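Local atomic coordinates of secreted protein (Streptomyces lividans TK24, PDB entry 5LXZ), a protein that probably acts as a copper-radical oxidase of the galactose oxidase-like AA5 family, oxidising its substrates at a mononuclear copper centre. Residues T354-P359 against E363-I368; D225-D230 against E234-V239; G135-K140 against G319-G324; K2-E7 against N12-I17; M586-T589 against P595-A598. The protein carries 1 engineered substitution. All coordinates share one frame; numbering follows the deposited sequence.

From the N terminus, contact 4 comes first: it spans helix 6-12 and links the turn before that helix to strand 14-18. Contact 3 then opens in the GlxA beta barrel domain and closes 179 residues later in a loop of a Kelch motif. Contact 2, the hairpin of strands 226-230 and 235-238, falls entirely between its two halves. Contact 1, a second hairpin, and contact 5, in the early set domain, follow in series, and no contacts cross. Contacts 4 and 5 lie on one side of the chain's centre, their nearest atoms about 12 Å apart; contact 3 lies opposite, its centre about 47 and 48 Å from theirs.

Contact 1 (T354-P359 against E363-I368)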
# COMPACT_ATOMS: atom_id res chain seq x y z
N THR A 354 1.32 3.18 -7.66
CA THR A 354 2.64 3.45 -8.17
C THR A 354 3.22 2.15 -8.67
O THR A 354 3.14 1.14 -7.95
CB THR A 354 3.59 3.95 -7.08
OG1 THR A 354 2.99 5.04 -6.36
CG2 THR A 354 4.90 4.39 -7.67
N VAL A 355 3.84 2.20 -9.84
CA VAL A 355 4.51 1.03 -10.43
C VAL A 355 5.86 1.44 -10.95
O VAL A 355 5.97 2.47 -11.63
CB VAL A 355 3.67 0.45 -11.60
CG1 VAL A 355 4.36 -0.71 -12.26
CG2 VAL A 355 2.32 -0.03 -11.10
N LEU A 356 6.86 0.60 -10.67
CA LEU A 356 8.15 0.66 -11.34
C LEU A 356 7.95 -0.07 -12.66
O LEU A 356 7.72 -1.28 -12.66
CB LEU A 356 9.24 0.04 -10.48
CG LEU A 356 10.61 -0.12 -11.12
CD1 LEU A 356 11.12 1.13 -11.79
CD2 LEU A 356 11.57 -0.57 -10.05
N LEU A 357 7.86 0.68 -13.75
CA LEU A 357 7.51 0.09 -15.03
C LEU A 357 8.51 -0.94 -15.49
O LEU A 357 9.70 -0.84 -15.18
CB LEU A 357 7.37 1.15 -16.11
CG LEU A 357 6.27 2.17 -15.88
CD1 LEU A 357 6.40 3.29 -16.92
CD2 LEU A 357 4.90 1.54 -15.96
N PRO A 358 8.03 -1.93 -16.25
CA PRO A 358 8.92 -2.93 -16.80
C PRO A 358 9.65 -2.38 -18.03
O PRO A 358 9.02 -1.65 -18.80
CB PRO A 358 7.97 -4.07 -17.17
CG PRO A 358 6.67 -3.46 -17.41
CD PRO A 358 6.62 -2.21 -16.56
N PRO A 359 10.95 -2.65 -18.25
CA PRO A 359 11.83 -3.31 -17.31
C PRO A 359 12.36 -2.37 -16.26
O PRO A 359 12.60 -1.19 -16.54
CB PRO A 359 12.98 -3.79 -18.21
CG PRO A 359 13.06 -2.73 -19.26
CD PRO A 359 11.65 -2.25 -19.50
N GLU A 363 14.20 2.49 -14.70
CA GLU A 363 13.94 3.42 -13.58
C GLU A 363 12.87 4.43 -13.93
O GLU A 363 12.95 5.59 -13.53
CB GLU A 363 15.22 4.11 -13.09
CG GLU A 363 16.34 3.13 -12.77
CD GLU A 363 17.40 3.72 -11.85
OE1 GLU A 363 17.14 3.86 -10.61
OE2 GLU A 363 18.52 4.01 -12.39
N LYS A 364 11.84 3.96 -14.64
CA LYS A 364 10.68 4.77 -14.92
C LYS A 364 9.53 4.36 -14.01
O LYS A 364 9.15 3.19 -13.96
CB LYS A 364 10.26 4.65 -16.37
CG LYS A 364 11.24 5.26 -17.34
CD LYS A 364 10.70 5.21 -18.77
CE LYS A 364 11.71 5.70 -19.78
NZ LYS A 364 11.02 5.92 -21.08
N TYR A 365 9.00 5.35 -13.28
CA TYR A 365 7.94 5.11 -12.28
C TYR A 365 6.68 5.77 -12.74
O TYR A 365 6.75 6.90 -13.20
CB TYR A 365 8.36 5.67 -10.93
CG TYR A 365 9.46 4.94 -10.26
CD1 TYR A 365 10.78 5.19 -10.58
CD2 TYR A 365 9.19 3.95 -9.35
CE1 TYR A 365 11.80 4.49 -9.95
CE2 TYR A 365 10.21 3.24 -8.76
CZ TYR A 365 11.49 3.51 -9.05
OH TYR A 365 12.52 2.81 -8.43
N MET A 366 5.56 5.10 -12.60
CA MET A 366 4.26 5.64 -12.98
C MET A 366 3.35 5.70 -11.77
O MET A 366 3.22 4.73 -11.03
CB MET A 366 3.64 4.81 -14.06
CG MET A 366 2.26 5.31 -14.46
SD MET A 366 1.35 4.19 -15.56
CE MET A 366 2.07 4.80 -16.99
N VAL A 367 2.76 6.88 -11.54
CA VAL A 367 1.76 7.14 -10.53
C VAL A 367 0.39 7.26 -11.24
O VAL A 367 0.31 7.94 -12.26
CB VAL A 367 2.11 8.39 -9.74
CG1 VAL A 367 0.99 8.75 -8.82
CG2 VAL A 367 3.40 8.22 -8.95
N ILE A 368 -0.57 6.54 -10.73
CA ILE A 368 -1.83 6.33 -11.42
C ILE A 368 -2.98 6.75 -10.53
O ILE A 368 -3.16 6.23 -9.44
CB ILE A 368 -2.02 4.82 -11.76
CG1 ILE A 368 -0.82 4.26 -12.48
CG2 ILE A 368 -3.28 4.59 -12.57
CD1 ILE A 368 -0.73 2.76 -12.50
O HOH W 1 11.34 1.27 -15.64
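Val355 and Met366 form the hydrogen-bonded pair of a beta hairpin, strands 353-356 and 364-368, which are the first two of a four-stranded antiparallel sheet. The evidence is reciprocal: Val355 N donates to Met366 O at 2.9 Å, and Met366 N returns a bond to Val355 O at 2.8 Å, between strands whose directions differ by 162°. One step on, Leu357 N reaches Lys364 O (2.8 Å); beyond it the backbones part, and water 1 joins Leu357 O to Lys364 N. Leu356 and Tyr365 share one face of the sheet. With CG of Leu356 anti to its own N (chi1 173°), CD1 is carried over the ring of Tyr365, 3.8 Å from the centroid and 17° off the normal, a CH-pi contact displaced slightly toward the rim. Phe302 meets the same ring edge-to-face. Thr354 lies alongside Val367 on this face, its OG1 bound to Ser312 OG. On the other face, Leu357 CD2 rests on Met366 CB at 4.0 Å, while Val355 packs against Ala410 and Ile412 of strand 409-412. Such a four-stranded antiparallel sheet, set between two Kelch motifs and stacked on the next sheet, is consistent with a blade of a beta-propeller.

Contact 2 (D225-D230 against E234-V239); sequences DAFEFD and EKYIKV
The ring of Phe229 points its edge at the face of Tyr236, a T-shaped pair with centroids 5.0 Å apart and planes at 73°. Phe229 CD1 makes the approach, standing 3.7 Å above the centre of the Tyr236 ring. It gets there because CG of Phe229 is anti to the backbone N (chi1 -175°), which also lays CE1 and CZ obliquely along the backbone of Lys235 and Glu234. Phe227, on the same face of the sheet, has Ile237 C at its edge and brings CD2 to within 3.6 Å of Lys238 CA.

The rings stand on one face of an antiparallel hairpin. Glu228 N to Ile237 O and Ile237 N to Glu228 O are both 2.8 Å, and Asp230 N donates to Lys235 O at 2.9 Å. At the turn end Glu234, with phi 57°, and Lys235 both face Asp230, a G1 beta bulge; their N atoms each make a weak bond to Asp230 O. Asp230 OD1 takes the N-H groups of Val232 and Ala233 in the connecting turn, whereas its OD2 is joined to Lys235 NZ through water 3.

Strand 226-230 is hydrogen-bonded on its other side to strand 91-102, and from the face opposite the rings Glu228 reaches Tyr279 on strand 277-280. The aromatic face meets the adjacent sheet, where Phe229 touches Leu40 and Ile61, Tyr236 touches Val42 and bonds through OH to Thr59 OG1, and Glu234 forms salt bridges with Lys70 and Lys38.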
# COMPACT_ATOMS: atom_id res chain seq x y z
N ASP A 225 3.85 -5.01 16.83
CA ASP A 225 4.12 -6.40 16.52
C ASP A 225 4.77 -6.62 15.17
O ASP A 225 4.40 -5.95 14.19
CB ASP A 225 2.83 -7.22 16.51
CG ASP A 225 2.06 -7.17 17.82
OD1 ASP A 225 2.11 -6.17 18.57
OD2 ASP A 225 1.33 -8.16 18.09
N ALA A 226 5.68 -7.57 15.10
CA ALA A 226 6.29 -7.98 13.85
C ALA A 226 6.46 -9.47 13.76
O ALA A 226 6.78 -10.15 14.77
CB ALA A 226 7.61 -7.30 13.66
N PHE A 227 6.32 -10.00 12.54
CA PHE A 227 6.44 -11.43 12.31
C PHE A 227 7.15 -11.65 10.99
O PHE A 227 7.15 -10.78 10.13
CB PHE A 227 5.05 -12.07 12.18
CG PHE A 227 4.17 -11.88 13.37
CD1 PHE A 227 3.42 -10.72 13.53
CD2 PHE A 227 4.18 -12.82 14.39
CE1 PHE A 227 2.64 -10.53 14.66
CE2 PHE A 227 3.42 -12.60 15.54
CZ PHE A 227 2.65 -11.48 15.65
N GLU A 228 7.74 -12.81 10.81
CA GLU A 228 8.09 -13.29 9.50
C GLU A 228 7.11 -14.39 9.13
O GLU A 228 6.96 -15.34 9.88
CB GLU A 228 9.50 -13.79 9.44
CG GLU A 228 10.56 -12.70 9.59
CD GLU A 228 11.98 -13.21 9.41
OE1 GLU A 228 12.16 -14.35 8.89
OE2 GLU A 228 12.94 -12.50 9.77
N PHE A 229 6.41 -14.28 8.01
CA PHE A 229 5.57 -15.38 7.57
C PHE A 229 6.46 -16.32 6.78
O PHE A 229 7.06 -15.92 5.78
CB PHE A 229 4.41 -14.93 6.69
CG PHE A 229 3.49 -16.06 6.36
CD1 PHE A 229 2.55 -16.47 7.32
CD2 PHE A 229 3.63 -16.81 5.18
CE1 PHE A 229 1.71 -17.55 7.07
CE2 PHE A 229 2.78 -17.91 4.97
CZ PHE A 229 1.83 -18.25 5.90
N ASP A 230 6.54 -17.57 7.22
CA ASP A 230 7.36 -18.58 6.58
C ASP A 230 6.46 -19.37 5.62
O ASP A 230 5.53 -20.06 6.06
CB ASP A 230 7.95 -19.48 7.69
CG ASP A 230 8.78 -20.62 7.16
OD1 ASP A 230 8.57 -21.07 6.04
OD2 ASP A 230 9.64 -21.08 7.95
N GLU A 234 4.12 -22.33 6.53
CA GLU A 234 2.82 -21.69 6.48
C GLU A 234 2.39 -21.17 7.84
O GLU A 234 1.27 -21.38 8.27
CB GLU A 234 1.81 -22.60 5.79
CG GLU A 234 2.23 -22.84 4.34
CD GLU A 234 1.25 -23.69 3.54
OE1 GLU A 234 0.38 -24.35 4.14
OE2 GLU A 234 1.38 -23.65 2.30
N LYS A 235 3.29 -20.46 8.51
CA LYS A 235 2.97 -19.88 9.79
C LYS A 235 3.67 -18.55 10.02
O LYS A 235 4.72 -18.26 9.41
CB LYS A 235 3.27 -20.88 10.93
CG LYS A 235 4.69 -21.23 11.18
CD LYS A 235 4.74 -22.19 12.39
CE LYS A 235 5.77 -23.29 12.24
NZ LYS A 235 7.14 -22.74 12.26
N TYR A 236 3.08 -17.73 10.87
CA TYR A 236 3.69 -16.49 11.31
C TYR A 236 4.68 -16.80 12.43
O TYR A 236 4.32 -17.49 13.40
CB TYR A 236 2.65 -15.53 11.84
CG TYR A 236 1.68 -15.03 10.81
CD1 TYR A 236 1.99 -13.93 10.01
CD2 TYR A 236 0.41 -15.58 10.70
CE1 TYR A 236 1.08 -13.45 9.11
CE2 TYR A 236 -0.52 -15.07 9.83
CZ TYR A 236 -0.17 -13.99 9.03
OH TYR A 236 -1.08 -13.46 8.11
N ILE A 237 5.90 -16.31 12.29
CA ILE A 237 6.94 -16.50 13.31
C ILE A 237 7.22 -15.15 13.97
O ILE A 237 7.62 -14.19 13.29
CB ILE A 237 8.21 -17.07 12.70
CG1 ILE A 237 7.92 -18.38 11.95
CG2 ILE A 237 9.26 -17.25 13.82
CD1 ILE A 237 9.12 -19.00 11.30
N LYS A 238 7.03 -15.05 15.28
CA LYS A 238 7.24 -13.80 15.97
C LYS A 238 8.72 -13.42 15.93
O LYS A 238 9.60 -14.28 16.14
CB LYS A 238 6.80 -13.94 17.43
CG LYS A 238 6.87 -12.65 18.22
CD LYS A 238 6.09 -12.78 19.53
CE LYS A 238 5.79 -11.44 20.17
NZ LYS A 238 7.02 -10.76 20.66
N VAL A 239 9.00 -12.17 15.60
CA VAL A 239 10.32 -11.58 15.69
C VAL A 239 10.26 -10.39 16.61
O VAL A 239 9.22 -10.08 17.17
CB VAL A 239 10.89 -11.25 14.27
CG1 VAL A 239 11.03 -12.54 13.46
CG2 VAL A 239 10.10 -10.15 13.54
O HOH W 2 6.74 -8.88 17.58
O HOH W 3 9.31 -22.12 10.65

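Contact 3 (G135-K140 against G319-G324); sequences GKENGK and GPDDVG. With ACT (acetate ion), chain E.
Glu137 and Asp321 meet carboxylate to carboxylate where the turn of the beta hairpin 132-135/141-144, in the GlxA beta barrel domain, approaches a loop of a Kelch motif. The direct contact is acid on acid: Glu137 OE2 lies 2.5 Å from Asp321 OD1, and the two carboxylate planes are 68° apart. Glu137 has CG anti to the backbone N (chi1 -177°) and an extended chain beyond, which carries its carboxylate across to Asp321. Oxygens this close suggest that one of the groups probably holds a proton. Asp322 OD2, 4.1 Å from Glu137 OE2, would probably raise the affinity for that proton.

Water-mediated links run beside it. Water 4 accepts from Asp321 N at 2.9 Å and also touches Glu137 OE1; water 5 donates to Glu137 OE2 and to Asp322 OD2. Only 96 Å² is buried in all, a small, hydrated surface contact.

Backbone bonds shape the first loop: Asn138 OD1 accepts from Lys140 N at 2.8 Å, an Asx turn, and from outside Asp191 OD2 accepts from the N atoms of Glu137 and Asn138. At the end of residues 319-324 an acetate, probably from the crystallisation liquor, has its O 3.3 Å from Gly324 N, a weak hydrogen bond.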
# COMPACT_ATOMS: atom_id res chain seq x y z
N GLY A 135 -8.34 25.14 13.49
CA GLY A 135 -7.13 24.66 12.84
C GLY A 135 -6.29 25.84 12.42
O GLY A 135 -6.75 26.75 11.71
N LYS A 136 -5.03 25.85 12.82
CA LYS A 136 -4.18 27.00 12.53
C LYS A 136 -3.89 27.15 11.03
O LYS A 136 -3.72 28.26 10.53
CB LYS A 136 -2.90 26.90 13.35
CG LYS A 136 -3.21 27.05 14.82
CD LYS A 136 -2.00 26.77 15.67
CE LYS A 136 -2.33 26.84 17.14
NZ LYS A 136 -1.18 26.51 17.98
N GLU A 137 -3.83 26.04 10.34
CA GLU A 137 -3.72 26.06 8.88
C GLU A 137 -5.09 26.06 8.21
O GLU A 137 -5.35 26.87 7.31
CB GLU A 137 -2.89 24.88 8.39
CG GLU A 137 -2.64 24.84 6.91
CD GLU A 137 -2.15 23.50 6.42
OE1 GLU A 137 -2.64 22.45 6.91
OE2 GLU A 137 -1.30 23.52 5.50
N ASN A 138 -5.95 25.11 8.59
CA ASN A 138 -7.23 24.95 7.87
C ASN A 138 -8.30 25.99 8.18
O ASN A 138 -9.25 26.13 7.40
CB ASN A 138 -7.81 23.53 7.97
CG ASN A 138 -8.15 23.11 9.39
OD1 ASN A 138 -8.76 23.87 10.15
ND2 ASN A 138 -7.74 21.91 9.75
N GLY A 139 -8.18 26.69 9.30
CA GLY A 139 -9.12 27.74 9.68
C GLY A 139 -10.47 27.24 10.11
O GLY A 139 -11.36 28.07 10.29
N LYS A 140 -10.63 25.93 10.29
CA LYS A 140 -11.93 25.33 10.60
C LYS A 140 -12.07 25.07 12.09
O LYS A 140 -11.10 24.75 12.76
CB LYS A 140 -12.15 24.05 9.80
CG LYS A 140 -12.33 24.42 8.33
CD LYS A 140 -12.58 23.25 7.43
CE LYS A 140 -12.67 23.75 6.02
NZ LYS A 140 -12.70 22.60 5.11
N GLY A 319 -1.35 12.70 8.65
CA GLY A 319 -0.34 13.72 8.76
C GLY A 319 -0.70 14.99 8.05
O GLY A 319 -1.75 15.11 7.39
N PRO A 320 0.18 15.95 8.13
CA PRO A 320 -0.12 17.28 7.56
C PRO A 320 -0.05 17.30 6.05
O PRO A 320 0.54 16.40 5.43
CB PRO A 320 0.97 18.15 8.14
CG PRO A 320 2.06 17.23 8.43
CD PRO A 320 1.48 15.90 8.80
N ASP A 321 -0.59 18.36 5.46
CA ASP A 321 -0.59 18.48 4.01
C ASP A 321 0.67 19.09 3.44
O ASP A 321 0.77 19.24 2.22
CB ASP A 321 -1.82 19.25 3.52
CG ASP A 321 -1.84 20.66 3.99
OD1 ASP A 321 -0.87 21.19 4.59
OD2 ASP A 321 -2.96 21.24 3.83
N ASP A 322 1.64 19.40 4.27
CA ASP A 322 2.80 20.19 3.84
C ASP A 322 4.14 19.64 4.30
O ASP A 322 5.16 20.33 4.26
CB ASP A 322 2.61 21.64 4.31
CG ASP A 322 2.67 21.80 5.82
OD1 ASP A 322 2.64 20.84 6.63
OD2 ASP A 322 2.72 22.98 6.24
N VAL A 323 4.14 18.37 4.70
CA VAL A 323 5.35 17.68 5.03
C VAL A 323 5.20 16.32 4.36
O VAL A 323 4.24 15.60 4.61
CB VAL A 323 5.51 17.45 6.55
CG1 VAL A 323 6.77 16.68 6.84
CG2 VAL A 323 5.49 18.79 7.28
N GLY A 324 6.20 15.95 3.57
CA GLY A 324 6.23 14.62 3.00
C GLY A 324 5.20 14.34 1.94
O GLY A 324 4.79 13.20 1.74
C ACT E . 8.42 18.92 2.67
O ACT E . 8.70 18.14 3.59
OXT ACT E . 7.82 18.51 1.66
CH3 ACT E . 8.82 20.37 2.80
O HOH W 4 -2.29 19.94 7.15
O HOH W 5 1.23 24.93 5.55

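Contact 4 (K2-E7 against N12-I17)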
# COMPACT_ATOMS: atom_id res chain seq x y z
N LYS A 2 -20.67 -9.76 -26.45
CA LYS A 2 -20.51 -11.21 -26.32
C LYS A 2 -19.07 -11.52 -25.84
O LYS A 2 -18.15 -11.91 -26.60
CB LYS A 2 -20.91 -11.93 -27.60
CG LYS A 2 -22.41 -11.85 -27.85
CD LYS A 2 -22.81 -12.80 -28.98
CE LYS A 2 -24.32 -12.91 -29.16
NZ LYS A 2 -24.93 -11.58 -29.34
N ILE A 3 -18.92 -11.37 -24.54
CA ILE A 3 -17.59 -11.37 -23.90
C ILE A 3 -16.93 -12.72 -23.73
O ILE A 3 -15.77 -12.81 -23.34
CB ILE A 3 -17.64 -10.64 -22.55
CG1 ILE A 3 -18.44 -11.43 -21.51
CG2 ILE A 3 -18.12 -9.20 -22.76
CD1 ILE A 3 -18.61 -10.71 -20.18
N ASN A 4 -17.63 -13.81 -24.03
CA ASN A 4 -17.05 -15.13 -23.92
C ASN A 4 -16.65 -15.73 -25.25
O ASN A 4 -16.19 -16.89 -25.30
CB ASN A 4 -18.01 -16.08 -23.21
CG ASN A 4 -18.21 -15.69 -21.79
OD1 ASN A 4 -17.35 -15.95 -20.95
ND2 ASN A 4 -19.29 -15.00 -21.51
N GLN A 5 -16.81 -14.99 -26.33
CA GLN A 5 -16.49 -15.52 -27.64
C GLN A 5 -14.98 -15.50 -27.87
O GLN A 5 -14.28 -14.61 -27.34
CB GLN A 5 -17.22 -14.73 -28.73
CG GLN A 5 -18.73 -14.78 -28.60
CD GLN A 5 -19.31 -16.18 -28.69
OE1 GLN A 5 -19.89 -16.71 -27.73
NE2 GLN A 5 -19.08 -16.82 -29.82
N PRO A 6 -14.45 -16.46 -28.64
CA PRO A 6 -12.99 -16.59 -28.82
C PRO A 6 -12.29 -15.30 -29.30
O PRO A 6 -11.24 -14.93 -28.77
CB PRO A 6 -12.87 -17.72 -29.87
CG PRO A 6 -14.13 -18.51 -29.69
CD PRO A 6 -15.18 -17.49 -29.44
N GLU A 7 -12.88 -14.62 -30.27
CA GLU A 7 -12.33 -13.39 -30.81
C GLU A 7 -12.23 -12.27 -29.74
O GLU A 7 -11.18 -11.58 -29.65
CB GLU A 7 -13.11 -12.91 -32.05
CG GLU A 7 -14.64 -12.71 -31.90
CD GLU A 7 -15.52 -13.96 -32.14
OE1 GLU A 7 -15.04 -15.14 -32.01
OE2 GLU A 7 -16.72 -13.74 -32.44
N ASN A 12 -9.25 -9.20 -25.47
CA ASN A 12 -9.61 -8.52 -24.21
C ASN A 12 -9.38 -9.33 -22.95
O ASN A 12 -9.54 -8.79 -21.87
CB ASN A 12 -11.07 -8.09 -24.28
CG ASN A 12 -11.29 -7.06 -25.33
OD1 ASN A 12 -10.73 -5.98 -25.26
ND2 ASN A 12 -12.06 -7.41 -26.37
N GLY A 13 -9.06 -10.60 -23.09
CA GLY A 13 -9.03 -11.53 -21.97
C GLY A 13 -10.39 -11.80 -21.38
O GLY A 13 -11.42 -11.54 -22.01
N LYS A 14 -10.40 -12.31 -20.16
CA LYS A 14 -11.65 -12.77 -19.52
C LYS A 14 -11.50 -12.76 -18.02
O LYS A 14 -10.44 -13.16 -17.52
CB LYS A 14 -11.99 -14.20 -19.97
CG LYS A 14 -13.28 -14.70 -19.31
CD LYS A 14 -13.93 -15.93 -19.94
CE LYS A 14 -14.96 -16.52 -18.98
NZ LYS A 14 -16.10 -15.61 -18.66
N TRP A 15 -12.53 -12.33 -17.33
CA TRP A 15 -12.61 -12.35 -15.87
C TRP A 15 -13.49 -13.47 -15.40
O TRP A 15 -14.52 -13.78 -16.06
CB TRP A 15 -13.22 -11.04 -15.37
CG TRP A 15 -12.38 -9.83 -15.61
CD1 TRP A 15 -12.31 -9.06 -16.72
CD2 TRP A 15 -11.47 -9.26 -14.68
NE1 TRP A 15 -11.42 -8.01 -16.55
CE2 TRP A 15 -10.89 -8.12 -15.28
CE3 TRP A 15 -11.11 -9.60 -13.38
CZ2 TRP A 15 -9.96 -7.32 -14.60
CZ3 TRP A 15 -10.22 -8.79 -12.70
CH2 TRP A 15 -9.66 -7.68 -13.31
N GLU A 16 -13.15 -14.05 -14.27
CA GLU A 16 -14.01 -15.05 -13.63
C GLU A 16 -14.03 -14.80 -12.14
O GLU A 16 -12.98 -14.58 -11.55
CB GLU A 16 -13.47 -16.44 -13.90
CG GLU A 16 -14.28 -17.58 -13.27
CD GLU A 16 -13.78 -18.99 -13.60
OE1 GLU A 16 -12.67 -19.15 -14.15
OE2 GLU A 16 -14.51 -19.95 -13.28
N ILE A 17 -15.19 -14.85 -11.54
CA ILE A 17 -15.34 -14.84 -10.10
C ILE A 17 -15.08 -16.24 -9.55
O ILE A 17 -15.61 -17.24 -10.05
CB ILE A 17 -16.76 -14.37 -9.71
CG1 ILE A 17 -16.96 -12.91 -10.13
CG2 ILE A 17 -17.00 -14.55 -8.21
CD1 ILE A 17 -18.39 -12.42 -10.14
O HOH W 6 -14.13 -11.54 -21.52
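Lys14 stretches from the start of strand 14-18 to Asn4, and its side chain carries the direct contact. From CB the chain leaves with CG anti to the backbone N (chi1 179°) and stays extended through CD; the side chain also touches Tyr505 and Lys9. CD is the first atom to near the amide, 3.6 Å from Asn4 OD1. CE follows at 3.1 Å from Asn4 OD1, and a bend at the last torsion (chi4 63°) sets NZ 2.6 Å from that oxygen in a hydrogen bond. NZ lies in the carbonyl plane of the amide, with a C=O...N angle of 154°. Asn4 belongs to a type I beta turn, Lys2 to Gln5, and Gln5 is the N-cap of helix 6-12; Gly13, with positive phi, ends that helix. Strand 14-18 is an edge strand of a four-stranded sheet whose other members come from residues 462-500, consistent with an N-terminal strand closing the last propeller blade. Cutting Lys14 back to an alanine removes every atom beyond CB, and Asn4 OD1 is likely to lose this donor and its amide to turn more freely. A second bridge runs through water 6, which donates to Ile3 O and Gly13 O, each 2.8 Å away.

Contact 5 (M586-T589 against P595-A598)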
# COMPACT_ATOMS: atom_id res chain seq x y z
N MET A 586 10.34 -16.40 -12.93
CA MET A 586 10.96 -16.19 -14.21
C MET A 586 10.00 -16.62 -15.30
O MET A 586 9.60 -17.79 -15.37
CB MET A 586 12.29 -16.92 -14.36
CG MET A 586 13.06 -16.40 -15.57
SD MET A 586 14.52 -17.38 -15.90
CE MET A 586 13.83 -18.83 -16.68
N PHE A 587 9.67 -15.68 -16.17
CA PHE A 587 8.79 -15.91 -17.32
C PHE A 587 9.61 -15.74 -18.60
O PHE A 587 10.43 -14.82 -18.72
CB PHE A 587 7.67 -14.87 -17.38
CG PHE A 587 6.62 -15.01 -16.33
CD1 PHE A 587 5.49 -15.79 -16.53
CD2 PHE A 587 6.70 -14.27 -15.13
CE1 PHE A 587 4.47 -15.85 -15.57
CE2 PHE A 587 5.71 -14.35 -14.19
CZ PHE A 587 4.59 -15.08 -14.41
N VAL A 588 9.33 -16.58 -19.59
CA VAL A 588 9.87 -16.35 -20.93
C VAL A 588 8.71 -16.06 -21.84
O VAL A 588 7.65 -16.71 -21.72
CB VAL A 588 10.76 -17.52 -21.41
CG1 VAL A 588 11.81 -17.82 -20.34
CG2 VAL A 588 9.96 -18.79 -21.74
N THR A 589 8.88 -15.13 -22.76
CA THR A 589 7.80 -14.75 -23.64
C THR A 589 8.28 -14.87 -25.07
O THR A 589 9.41 -14.46 -25.39
CB THR A 589 7.35 -13.34 -23.28
OG1 THR A 589 6.83 -13.36 -21.93
CG2 THR A 589 6.28 -12.86 -24.16
N PRO A 595 3.50 -15.63 -22.78
CA PRO A 595 4.43 -16.06 -21.74
C PRO A 595 4.29 -17.50 -21.34
O PRO A 595 3.18 -18.07 -21.37
CB PRO A 595 4.02 -15.17 -20.56
CG PRO A 595 2.54 -15.01 -20.73
CD PRO A 595 2.29 -14.99 -22.22
N SER A 596 5.40 -18.12 -21.00
CA SER A 596 5.38 -19.37 -20.27
C SER A 596 4.71 -19.22 -18.93
O SER A 596 4.42 -18.09 -18.48
CB SER A 596 6.80 -19.85 -20.05
OG SER A 596 7.51 -18.98 -19.19
N LYS A 597 4.42 -20.33 -18.29
CA LYS A 597 4.24 -20.32 -16.85
C LYS A 597 5.58 -20.05 -16.23
O LYS A 597 6.61 -20.43 -16.78
CB LYS A 597 3.68 -21.63 -16.36
CG LYS A 597 2.29 -21.93 -16.95
CD LYS A 597 1.72 -23.20 -16.37
CE LYS A 597 0.41 -23.50 -17.05
NZ LYS A 597 -0.17 -24.75 -16.50
N ALA A 598 5.59 -19.45 -15.03
CA ALA A 598 6.84 -19.11 -14.41
C ALA A 598 7.55 -20.26 -13.74
O ALA A 598 6.90 -21.13 -13.18
CB ALA A 598 6.61 -17.98 -13.39
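Phe587 turns one face of its ring to Ala598, whose CB stands 3.7 Å from the ring centroid and 12° off the normal, a CH-pi contact over the centre of the ring. The edge of the ring is used as well: Ser596 O lies near its plane, 3.2 Å from Phe587 CD1. With CG anti to the carbonyl carbon, beside the backbone N (chi1 -71°), Phe587 swings toward residues 596-598 and meets both. Were an alanine to stand here, the methyl of Ala598 would probably lose the surface it rests on and a gap would open beside Ser596 O.

The CB of Ser596 is directed toward the strand. Its OG, held between its own N and carbonyl carbon, accepts Val588 N at 3.0 Å with a nearly linear N-H...O angle of 177°, and donates to Lys597 O at 3.0 Å from above the carbonyl plane. A side-chain oxygen thus takes the place of a backbone carbonyl, while Ser596 N gives Val588 O a bond of 2.8 Å. Thr589 and Pro595 lie side by side, OG1 of Thr589 3.6 Å from CB of Pro595, at a single backbone bridge.

These residues lead into strand 599-603, which pairs with strand 582-590 in the early set domain. On its other side strand 582-590 is bonded to strand 535-541, where Phe587 touches Ile541 and Val588 touches Val538; Pro414, in the loop between strands 409-412 and 418-421, also borders Phe587.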